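Local coordinates for transcriptional regulators (LACI-FAMILY TRANSCRIPTIONAL REGULATORY PROTEIN) (Corynebacterium glutamicum, PDB 3GYB), which probably acts as a LacI-family transcription factor, binding regulatory DNA through a helix-turn-helix domain and carrying a periplasmic-binding-protein-like domain, at the interface of chains A and B. Numbering follows the deposited sequence. Chains: chain A/B, Transcriptional regulators (LACI-FAMILY TRANSCRIPTIONAL REGULATORY PROTEIN).

The interface of chains A and B. Residues chain A 220-221; chain B 189, 192-193, 196, 222.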
loop_
_atom_site.group_PDB
_atom_site.type_symbol
_atom_site.label_atom_id
_atom_site.label_comp_id
_atom_site.label_asym_id
_atom_site.label_seq_id
_atom_site.Cartn_x
_atom_site.Cartn_y
_atom_site.Cartn_z
ATOM N N ARG A 220 4.225 -12.386 -6.045
ATOM C CA ARG A 220 4.863 -13.691 -5.977
ATOM C C ARG A 220 5.632 -13.814 -4.663
ATOM O O ARG A 220 5.679 -14.884 -4.056
ATOM C CB ARG A 220 5.838 -13.876 -7.145
ATOM C CG ARG A 220 6.657 -15.157 -7.054
ATOM C CD ARG A 220 5.785 -16.394 -7.224
ATOM N NE ARG A 220 6.526 -17.636 -7.019
ATOM C CZ ARG A 220 6.789 -18.170 -5.829
ATOM N NH1 ARG A 220 6.371 -17.572 -4.718
ATOM N NH2 ARG A 220 7.459 -19.312 -5.746
ATOM N N LEU A 221 6.236 -12.716 -4.222
ATOM C CA LEU A 221 7.009 -12.733 -2.985
ATOM C C LEU A 221 6.182 -13.123 -1.761
ATOM O O LEU A 221 6.588 -13.972 -0.963
ATOM C CB LEU A 221 7.644 -11.361 -2.742
ATOM C CG LEU A 221 8.471 -11.258 -1.457
ATOM C CD1 LEU A 221 9.680 -12.187 -1.573
ATOM C CD2 LEU A 221 8.918 -9.820 -1.235
ATOM N N ILE B 189 10.401 -5.284 -4.773
ATOM C CA ILE B 189 9.501 -6.306 -4.246
ATOM C C ILE B 189 9.316 -7.342 -5.350
ATOM O O ILE B 189 9.250 -8.546 -5.092
ATOM C CB ILE B 189 8.116 -5.708 -3.869
ATOM C CG1 ILE B 189 8.276 -4.678 -2.747
ATOM C CG2 ILE B 189 7.172 -6.814 -3.419
ATOM C CD1 ILE B 189 8.955 -5.220 -1.513
ATOM N N LEU B 192 12.519 -9.417 -5.634
ATOM C CA LEU B 192 12.609 -10.407 -4.565
ATOM C C LEU B 192 11.702 -11.596 -4.867
ATOM O O LEU B 192 12.026 -12.735 -4.542
ATOM C CB LEU B 192 12.221 -9.784 -3.220
ATOM C CG LEU B 192 13.220 -8.786 -2.630
ATOM C CD1 LEU B 192 12.573 -8.002 -1.491
ATOM C CD2 LEU B 192 14.463 -9.527 -2.133
ATOM N N GLY B 193 10.559 -11.323 -5.483
ATOM C CA GLY B 193 9.648 -12.398 -5.833
ATOM C C GLY B 193 10.279 -13.262 -6.911
ATOM O O GLY B 193 10.149 -14.483 -6.894
ATOM N N ARG B 196 12.715 -15.541 -5.438
ATOM C CA ARG B 196 12.033 -16.651 -4.790
ATOM C C ARG B 196 11.583 -17.700 -5.803
ATOM O O ARG B 196 11.749 -18.897 -5.583
ATOM C CB ARG B 196 10.825 -16.152 -3.993
ATOM C CG ARG B 196 10.184 -17.248 -3.164
ATOM C CD ARG B 196 9.023 -16.762 -2.313
ATOM N NE ARG B 196 8.594 -17.822 -1.404
ATOM C CZ ARG B 196 7.537 -17.749 -0.601
ATOM N NH1 ARG B 196 6.783 -16.658 -0.585
ATOM N NH2 ARG B 196 7.237 -18.773 0.185
ATOM N N ILE B 222 9.916 -8.499 4.582
ATOM C CA ILE B 222 10.668 -8.069 3.409
ATOM C C ILE B 222 12.091 -7.671 3.809
ATOM O O ILE B 222 13.065 -8.093 3.172
ATOM C CB ILE B 222 9.910 -6.926 2.700
ATOM C CG1 ILE B 222 8.531 -7.447 2.261
ATOM C CG2 ILE B 222 10.694 -6.437 1.488
ATOM C CD1 ILE B 222 7.622 -6.396 1.657
HETATM O O HOH W 1 6.931 -10.184 -5.762
#
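The loop of chain A that follows helix 215-218 lies against helix 185-198 of chain B, with B:Ile222 of the same loop in the other subunit at the margin. A:Leu221, which buries 121 Å² here, is the centre of the patch. Its CG stands anti to the backbone N (chi1 179°), which carries the isobutyl group along the helix surface, side by side with B:Leu192 and pointing the same way. The methyl CD2 rests on B:Leu192 CB at 3.9 Å and also reaches the branch methyl CG2 of B:Ile189, 4.1 Å away; CD1 touches B:Leu192 O and CB. Nearer the main chain, A:Leu221 CB packs on B:Gly193 CA at 3.8 Å, where the helix has no side chain to hold the loop off. Polar bonds grip both ends of the A:Leu221 backbone. B:Arg196, extended from CG to NE, gives a hydrogen bond from NH1 to A:Leu221 O at 2.7 Å. The oxygen lies close to the guanidinium plane, but the bond is bent, with 129° at the hydrogen. The donor sits 37° above the carbonyl plane. At the other end, A:Leu221 N meets a water at 3.0 Å, and that water reaches the helix carbonyl B:Ile189 O at 2.9 Å. A:Arg220 CG, anti to the backbone N, lies 3.6 Å from B:Gly193 O, and a bend at chi2 turns the rest of the chain toward B:Arg196. The two arginine side chains cross at about a right angle, with A:Arg220 NH1 3.7 Å from B:Arg196 CD. By two-fold symmetry the contact recurs with the chains exchanged, so this leucine-on-helix packing joins the subunits twice, in what is likely the dimer typical of LacI-family regulators.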